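Local coordinates for protein NAD-dependent aldehyde dehydrogenase (Burkholderia multivorans, PDB 5UJU) that probably oxidises aldehydes to carboxylic acids with NAD as the electron acceptor, as a member of the aldehyde dehydrogenase family, at residues 23-28 / 170-175; 163-168 / 526-531. All coordinates share one frame; numbering follows the deposited sequence.

Contact 1 of 2, residues 23-28 / 170-175; sequences RALAAI and YAWDQL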
ATOM      1  N   ARG A  23      13.105  17.822 -11.880  1.00 39.25           N
ATOM      2  CA  ARG A  23      12.235  17.889 -13.047  1.00 40.60           C
ATOM      3  C   ARG A  23      11.292  16.692 -13.105  1.00 41.41           C
ATOM      4  O   ARG A  23      10.142  16.820 -13.541  1.00 33.08           O
ATOM      5  CB  ARG A  23      13.082  17.986 -14.313  1.00 47.00           C
ATOM      6  CG  ARG A  23      12.292  18.182 -15.587  1.00 58.09           C
ATOM      7  CD  ARG A  23      11.564  19.522 -15.638  1.00 64.08           C
ATOM      8  NE  ARG A  23      10.647  19.603 -16.778  1.00 61.74           N
ATOM      9  CZ  ARG A  23       9.399  19.143 -16.779  1.00 59.05           C
ATOM     10  NH1 ARG A  23       8.901  18.564 -15.693  1.00 54.29           N
ATOM     11  NH2 ARG A  23       8.649  19.260 -17.872  1.00 52.94           N
ATOM     12  N   ALA A  24      11.757  15.513 -12.673  1.00 32.31           N
ATOM     13  CA  ALA A  24      10.876  14.354 -12.665  1.00 31.76           C
ATOM     14  C   ALA A  24       9.772  14.505 -11.622  1.00 35.19           C
ATOM     15  O   ALA A  24       8.627  14.100 -11.864  1.00 40.31           O
ATOM     16  CB  ALA A  24      11.678  13.076 -12.439  1.00 29.87           C
ATOM     17  N   LEU A  25      10.095  15.071 -10.454  1.00 39.62           N
ATOM     18  CA  LEU A  25       9.072  15.376  -9.455  1.00 35.91           C
ATOM     19  C   LEU A  25       8.013  16.314 -10.021  1.00 36.93           C
ATOM     20  O   LEU A  25       6.807  16.104  -9.822  1.00 39.11           O
ATOM     21  CB  LEU A  25       9.695  16.007  -8.209  1.00 40.97           C
ATOM     22  CG  LEU A  25      10.330  15.139  -7.131  1.00 45.54           C
ATOM     23  CD1 LEU A  25      10.954  16.043  -6.064  1.00 49.16           C
ATOM     24  CD2 LEU A  25       9.325  14.183  -6.522  1.00 39.31           C
ATOM     25  N   ALA A  26       8.447  17.380 -10.699  1.00 37.77           N
ATOM     26  CA  ALA A  26       7.484  18.290 -11.315  1.00 40.48           C
ATOM     27  C   ALA A  26       6.661  17.584 -12.387  1.00 42.73           C
ATOM     28  O   ALA A  26       5.471  17.887 -12.558  1.00 40.37           O
ATOM     29  CB  ALA A  26       8.200  19.502 -11.912  1.00 34.23           C
ATOM     30  N   ALA A  27       7.271  16.634 -13.104  1.00 38.57           N
ATOM     31  CA  ALA A  27       6.572  15.943 -14.185  1.00 42.07           C
ATOM     32  C   ALA A  27       5.452  15.051 -13.657  1.00 35.39           C
ATOM     33  O   ALA A  27       4.349  15.047 -14.216  1.00 33.03           O
ATOM     34  CB  ALA A  27       7.564  15.123 -15.013  1.00 32.04           C
ATOM     35  N   ILE A  28       5.706  14.289 -12.585  1.00 32.07           N
ATOM     36  CA  ILE A  28       4.676  13.380 -12.088  1.00 36.19           C
ATOM     37  C   ILE A  28       3.473  14.137 -11.540  1.00 43.11           C
ATOM     38  O   ILE A  28       2.352  13.604 -11.558  1.00 39.89           O
ATOM     39  CB  ILE A  28       5.227  12.413 -11.018  1.00 35.80           C
ATOM     40  CG1 ILE A  28       5.712  13.178  -9.781  1.00 38.90           C
ATOM     41  CG2 ILE A  28       6.322  11.538 -11.598  1.00 38.04           C
ATOM     42  CD1 ILE A  28       6.235  12.259  -8.657  1.00 37.53           C
ATOM     43  N   TYR A 170       8.578   8.919  -7.718  1.00 24.46           N
ATOM     44  CA  TYR A 170       7.521   8.664  -6.737  1.00 27.26           C
ATOM     45  C   TYR A 170       8.101   8.259  -5.380  1.00 29.90           C
ATOM     46  O   TYR A 170       7.612   8.700  -4.335  1.00 26.50           O
ATOM     47  CB  TYR A 170       6.567   7.586  -7.249  1.00 26.88           C
ATOM     48  CG  TYR A 170       5.454   8.153  -8.107  1.00 29.20           C
ATOM     49  CD1 TYR A 170       5.551   8.161  -9.493  1.00 25.20           C
ATOM     50  CD2 TYR A 170       4.340   8.736  -7.523  1.00 30.34           C
ATOM     51  CE1 TYR A 170       4.526   8.703 -10.285  1.00 31.00           C
ATOM     52  CE2 TYR A 170       3.320   9.278  -8.295  1.00 37.55           C
ATOM     53  CZ  TYR A 170       3.424   9.259  -9.669  1.00 33.63           C
ATOM     54  OH  TYR A 170       2.423   9.803 -10.407  1.00 34.58           O
ATOM     55  N   ALA A 171       9.121   7.394  -5.377  1.00 25.72           N
ATOM     56  CA  ALA A 171       9.776   7.013  -4.126  1.00 27.74           C
ATOM     57  C   ALA A 171      10.318   8.240  -3.407  1.00 25.28           C
ATOM     58  O   ALA A 171       9.983   8.489  -2.247  1.00 25.80           O
ATOM     59  CB  ALA A 171      10.897   6.008  -4.395  1.00 22.62           C
ATOM     60  N   TRP A 172      11.135   9.037  -4.101  1.00 26.10           N
ATOM     61  CA  TRP A 172      11.681  10.253  -3.501  1.00 25.16           C
ATOM     62  C   TRP A 172      10.560  11.193  -3.047  1.00 28.81           C
ATOM     63  O   TRP A 172      10.662  11.832  -1.994  1.00 29.96           O
ATOM     64  CB  TRP A 172      12.615  10.943  -4.501  1.00 22.91           C
ATOM     65  CG  TRP A 172      13.118  12.296  -4.061  1.00 25.31           C
ATOM     66  CD1 TRP A 172      12.954  13.492  -4.701  1.00 33.44           C
ATOM     67  CD2 TRP A 172      13.846  12.581  -2.859  1.00 30.40           C
ATOM     68  NE1 TRP A 172      13.550  14.506  -3.977  1.00 32.43           N
ATOM     69  CE2 TRP A 172      14.105  13.970  -2.844  1.00 32.86           C
ATOM     70  CE3 TRP A 172      14.319  11.793  -1.801  1.00 29.96           C
ATOM     71  CZ2 TRP A 172      14.813  14.587  -1.812  1.00 35.48           C
ATOM     72  CZ3 TRP A 172      15.017  12.412  -0.767  1.00 32.14           C
ATOM     73  CH2 TRP A 172      15.251  13.797  -0.782  1.00 32.01           C
ATOM     74  N   ASP A 173       9.461  11.259  -3.808  1.00 30.65           N
ATOM     75  CA  ASP A 173       8.350  12.130  -3.431  1.00 25.79           C
ATOM     76  C   ASP A 173       7.819  11.797  -2.032  1.00 27.44           C
ATOM     77  O   ASP A 173       7.470  12.698  -1.265  1.00 36.21           O
ATOM     78  CB  ASP A 173       7.236  12.006  -4.469  1.00 30.67           C
ATOM     79  CG  ASP A 173       6.239  13.156  -4.411  1.00 37.07           C
ATOM     80  OD1 ASP A 173       6.602  14.268  -3.979  1.00 43.56           O
ATOM     81  OD2 ASP A 173       5.085  12.937  -4.817  1.00 43.94           O
ATOM     82  N   GLN A 174       7.748  10.507  -1.687  1.00 23.43           N
ATOM     83  CA  GLN A 174       7.365  10.090  -0.338  1.00 22.03           C
ATOM     84  C   GLN A 174       8.499  10.288   0.669  1.00 30.91           C
ATOM     85  O   GLN A 174       8.262  10.719   1.802  1.00 30.19           O
ATOM     86  CB  GLN A 174       6.952   8.615  -0.327  1.00 25.36           C
ATOM     87  CG  GLN A 174       5.745   8.268  -1.146  1.00 36.29           C
ATOM     88  CD  GLN A 174       4.558   9.093  -0.710  1.00 40.53           C
ATOM     89  OE1 GLN A 174       4.427   9.434   0.470  1.00 48.91           O
ATOM     90  NE2 GLN A 174       3.673   9.394  -1.635  1.00 34.24           N
ATOM     91  N   LEU A 175       9.720   9.907   0.300  1.00 27.90           N
ATOM     92  CA  LEU A 175      10.827   9.957   1.258  1.00 28.59           C
ATOM     93  C   LEU A 175      11.117  11.389   1.703  1.00 30.57           C
ATOM     94  O   LEU A 175      11.422  11.634   2.875  1.00 26.03           O
ATOM     95  CB  LEU A 175      12.077   9.311   0.655  1.00 26.73           C
ATOM     96  CG  LEU A 175      12.002   7.810   0.350  1.00 28.77           C
ATOM     97  CD1 LEU A 175      13.188   7.336  -0.496  1.00 27.25           C
ATOM     98  CD2 LEU A 175      11.893   6.997   1.632  1.00 25.98           C
TER
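A near-perpendicular helix crossing packs Leu25 and Ile28 of helix 18-30 against Tyr170, Trp172 and Asp173 at the end of helix 158-175. The segment axes pass 9.9 Å apart with a signed crossing angle of -94°. No hydrogen bond spans the two segments, and the contact is made by side chains. Ile28 lies on the Tyr170 ring. Its CD1 methyl sits almost exactly over the ring centre, 4.0 Å from the centroid, in a CH-pi contact. The other branch, Ile28 CG2, lies nearest Tyr170 CE1, at 3.6 Å, and Ile28 CB also packs there. With chi1 at 63°, CG1 stands between the backbone N and the carbonyl carbon, CG2 is anti to that carbon, and both branches face the ring. Leu25 divides its two methyls between two partners. Leu25 CD1 approaches the pyrrole part of the indole obliquely, 3.5 Å from Trp172 CD1. Leu25 CD2 rests on the Asp173 side chain, 3.6 Å from its CB. The Asp173 carboxylate turns its charge to its own helix end, with OD1 bridged to Arg176 and OD2 to Arg177. Leu25 CD2 touches this carboxylate as well as CB. Phe14 meets the Trp172 ring edge-to-face, and Ala24 of helix 18-30 also touches Leu165 and Ala169 of helix 158-175. Helix 547-550 adds Val550 against Tyr170, and Arg177 of the second subunit packs on Asp173.

Contact 2 of 2, residues 163-168 / 526-531; sequences RALEAV and AAFSDF. With EDO (1,2-ethanediol), chain G.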
ATOM      1  N   ARG A 163      10.188   4.836 -17.258  1.00 30.94           N
ATOM      2  CA  ARG A 163       9.338   4.240 -16.228  1.00 30.61           C
ATOM      3  C   ARG A 163      10.129   3.945 -14.961  1.00 24.53           C
ATOM      4  O   ARG A 163       9.589   4.023 -13.851  1.00 25.37           O
ATOM      5  CB  ARG A 163       8.671   2.963 -16.761  1.00 30.45           C
ATOM      6  CG  ARG A 163       7.530   3.200 -17.778  1.00 31.26           C
ATOM      7  CD  ARG A 163       6.307   3.842 -17.112  1.00 31.35           C
ATOM      8  NE  ARG A 163       5.211   4.095 -18.061  1.00 33.50           N
ATOM      9  CZ  ARG A 163       4.021   4.606 -17.730  1.00 31.64           C
ATOM     10  NH1 ARG A 163       3.754   4.945 -16.470  1.00 27.78           N
ATOM     11  NH2 ARG A 163       3.090   4.791 -18.667  1.00 29.26           N
ATOM     12  N   ALA A 164      11.396   3.551 -15.107  1.00 26.10           N
ATOM     13  CA  ALA A 164      12.257   3.407 -13.935  1.00 21.16           C
ATOM     14  C   ALA A 164      12.418   4.745 -13.221  1.00 26.79           C
ATOM     15  O   ALA A 164      12.242   4.839 -12.004  1.00 25.39           O
ATOM     16  CB  ALA A 164      13.615   2.837 -14.350  1.00 22.54           C
ATOM     17  N   LEU A 165      12.698   5.807 -13.981  1.00 29.15           N
ATOM     18  CA  LEU A 165      12.895   7.123 -13.383  1.00 27.05           C
ATOM     19  C   LEU A 165      11.619   7.620 -12.716  1.00 32.91           C
ATOM     20  O   LEU A 165      11.660   8.240 -11.644  1.00 24.06           O
ATOM     21  CB  LEU A 165      13.338   8.112 -14.461  1.00 26.02           C
ATOM     22  CG  LEU A 165      13.596   9.527 -13.924  1.00 31.92           C
ATOM     23  CD1 LEU A 165      14.918   9.582 -13.238  1.00 33.74           C
ATOM     24  CD2 LEU A 165      13.533  10.567 -15.011  1.00 31.73           C
ATOM     25  N   GLU A 166      10.473   7.337 -13.336  1.00 23.71           N
ATOM     26  CA  GLU A 166       9.183   7.637 -12.729  1.00 26.86           C
ATOM     27  C   GLU A 166       9.038   6.970 -11.368  1.00 26.99           C
ATOM     28  O   GLU A 166       8.595   7.598 -10.399  1.00 31.27           O
ATOM     29  CB  GLU A 166       8.070   7.189 -13.679  1.00 23.83           C
ATOM     30  CG  GLU A 166       6.680   7.462 -13.181  1.00 27.14           C
ATOM     31  CD  GLU A 166       5.638   6.984 -14.183  1.00 30.04           C
ATOM     32  OE1 GLU A 166       5.688   5.791 -14.553  1.00 35.82           O
ATOM     33  OE2 GLU A 166       4.792   7.798 -14.591  1.00 35.11           O
ATOM     34  N   ALA A 167       9.407   5.690 -11.275  1.00 28.79           N
ATOM     35  CA  ALA A 167       9.325   4.986 -10.001  1.00 27.07           C
ATOM     36  C   ALA A 167      10.249   5.619  -8.955  1.00 29.88           C
ATOM     37  O   ALA A 167       9.872   5.752  -7.786  1.00 24.84           O
ATOM     38  CB  ALA A 167       9.659   3.511 -10.202  1.00 28.17           C
ATOM     39  N   VAL A 168      11.463   6.010  -9.362  1.00 25.49           N
ATOM     40  CA  VAL A 168      12.390   6.662  -8.438  1.00 25.74           C
ATOM     41  C   VAL A 168      11.812   7.989  -7.964  1.00 28.82           C
ATOM     42  O   VAL A 168      11.896   8.333  -6.777  1.00 27.83           O
ATOM     43  CB  VAL A 168      13.765   6.853  -9.107  1.00 27.17           C
ATOM     44  CG1 VAL A 168      14.673   7.706  -8.232  1.00 25.84           C
ATOM     45  CG2 VAL A 168      14.414   5.509  -9.389  1.00 28.78           C
ATOM     46  N   ALA A 526       2.718   6.934 -22.014  1.00 33.31           N
ATOM     47  CA  ALA A 526       3.883   7.752 -21.707  1.00 37.50           C
ATOM     48  C   ALA A 526       4.063   7.830 -20.200  1.00 37.22           C
ATOM     49  O   ALA A 526       3.104   8.120 -19.470  1.00 36.17           O
ATOM     50  CB  ALA A 526       3.745   9.157 -22.296  1.00 35.40           C
ATOM     51  N   ALA A 527       5.282   7.547 -19.737  1.00 35.79           N
ATOM     52  CA  ALA A 527       5.627   7.803 -18.343  1.00 30.08           C
ATOM     53  C   ALA A 527       5.363   9.269 -18.001  1.00 30.74           C
ATOM     54  O   ALA A 527       5.378  10.141 -18.877  1.00 33.42           O
ATOM     55  CB  ALA A 527       7.113   7.467 -18.079  1.00 31.63           C
ATOM     56  N   PHE A 528       5.109   9.536 -16.716  1.00 30.59           N
ATOM     57  CA  PHE A 528       4.873  10.869 -16.154  1.00 35.05           C
ATOM     58  C   PHE A 528       3.561  11.481 -16.639  1.00 41.52           C
ATOM     59  O   PHE A 528       3.358  12.694 -16.495  1.00 45.23           O
ATOM     60  CB  PHE A 528       6.016  11.852 -16.451  1.00 31.91           C
ATOM     61  CG  PHE A 528       7.385  11.317 -16.114  1.00 35.28           C
ATOM     62  CD1 PHE A 528       7.820  11.254 -14.799  1.00 32.98           C
ATOM     63  CD2 PHE A 528       8.236  10.881 -17.125  1.00 39.69           C
ATOM     64  CE1 PHE A 528       9.081  10.768 -14.493  1.00 36.14           C
ATOM     65  CE2 PHE A 528       9.487  10.382 -16.832  1.00 39.47           C
ATOM     66  CZ  PHE A 528       9.915  10.332 -15.513  1.00 35.75           C
ATOM     67  N   SER A 529       2.688  10.695 -17.263  1.00 37.04           N
ATOM     68  CA  SER A 529       1.375  11.205 -17.637  1.00 35.67           C
ATOM     69  C   SER A 529       0.334  10.085 -17.588  1.00 35.97           C
ATOM     70  O   SER A 529      -0.707  10.231 -16.935  1.00 37.14           O
ATOM     71  CB  SER A 529       1.428  11.859 -19.019  1.00 40.03           C
ATOM     72  OG  SER A 529       0.169  12.419 -19.380  1.00 41.05           O
ATOM     73  N   ASP A 530       0.622   8.948 -18.229  1.00 36.23           N
ATOM     74  CA  ASP A 530      -0.324   7.839 -18.318  1.00 35.18           C
ATOM     75  C   ASP A 530      -0.031   6.813 -17.227  1.00 35.97           C
ATOM     76  O   ASP A 530       1.058   6.230 -17.192  1.00 40.18           O
ATOM     77  CB  ASP A 530      -0.256   7.182 -19.697  1.00 36.11           C
ATOM     78  CG  ASP A 530      -0.497   8.176 -20.831  1.00 40.07           C
ATOM     79  OD1 ASP A 530      -1.398   9.037 -20.705  1.00 39.85           O
ATOM     80  OD2 ASP A 530       0.224   8.102 -21.846  1.00 37.66           O
ATOM     81  N   PHE A 531      -1.010   6.583 -16.353  1.00 34.51           N
ATOM     82  CA  PHE A 531      -0.948   5.450 -15.441  1.00 36.26           C
ATOM     83  C   PHE A 531      -1.129   4.166 -16.236  1.00 38.05           C
ATOM     84  O   PHE A 531      -2.125   4.007 -16.953  1.00 34.93           O
ATOM     85  CB  PHE A 531      -2.033   5.557 -14.371  1.00 34.77           C
ATOM     86  CG  PHE A 531      -1.895   6.761 -13.484  1.00 37.20           C
ATOM     87  CD1 PHE A 531      -0.930   6.795 -12.486  1.00 33.64           C
ATOM     88  CD2 PHE A 531      -2.733   7.861 -13.654  1.00 33.24           C
ATOM     89  CE1 PHE A 531      -0.798   7.904 -11.670  1.00 32.71           C
ATOM     90  CE2 PHE A 531      -2.612   8.970 -12.845  1.00 34.54           C
ATOM     91  CZ  PHE A 531      -1.641   8.993 -11.849  1.00 31.94           C
TER
HETATM   92  C1  EDO G 601       0.540   8.854 -25.730  1.00 38.50           C
HETATM   93  O1  EDO G 601       1.056   7.609 -25.261  1.00 38.76           O
HETATM   94  C2  EDO G 601       0.192   9.771 -24.562  1.00 39.59           C
HETATM   95  O2  EDO G 601      -0.895   9.248 -23.778  1.00 38.79           O
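The carbonyl oxygen of Asp530 is gripped by both terminal nitrogens of Arg163. Arg163 NH2 lies 2.9 Å from Asp530 O, and Arg163 NH1 lies 3.1 Å from the same atom. The guanidinium comes end-on and the oxygen stays within 7° of its plane. The NH1 bond runs nearly along the C=O axis, whereas NH2 comes in tilted from the carbonyl plane. The arginine chain bends at chi2 (-69°), which turns CD back toward the loop, 3.8 Å from Ala527 CB. Ala527 CA lies over the centre of one guanidinium face, so the loop touches this group on a face as well as at its edge. Glu166, one turn along the helix, holds the same arginine. Its OE1 takes NH1 of Arg163 through the syn lone pair in a salt bridge of 2.9 Å. The other oxygen, Glu166 OE2, accepts the backbone N of Phe528 at 2.8 Å, from well above the carboxylate plane. Lower on the glutamate, CB makes an off-centre CH-pi contact with the Phe528 ring. Leu165 CD2 meets the tip of that ring obliquely, 3.7 Å from Phe528 CZ. Trp34 packs edge-to-face against Phe528. Asp530 OD2 accepts the backbone N of Ala526 within the loop, on its anti side, and also bonds O2 of a 1,2-ethanediol, probably from the crystallisation liquor. Asp530 OD1 is bridged to Lys198 of the second subunit. The helix therefore supplies a charge pair that satisfies two buried backbone groups of an irregular loop, one N-H and one C=O. The salt bridge, together with the Phe528 N-H, would be expected to favour the charged form of Glu166.

Overall arrangement
Both contacts draw on helix 158-175: contact 2 uses 163-168 and contact 1 uses 170-175, the next stretch toward its C-terminal end. Their centres lie about 10 Å apart, and they touch directly. Ile28 CG2 is 3.5 Å from Phe528 CD1, and Ala24 and Ala27 pack on the same ring, so helix 18-30 and the loop 526-531 meet as well as each meeting helix 158-175. Tyr170 OH also packs against Phe531 CE1 at 3.9 Å. Arg31 serves both, bonding the carbonyl of Ile28 and making a cation-pi contact with Phe531. Both contacts also reach the second subunit. The sodium ion is bound elsewhere, at Gly348 and Gly458.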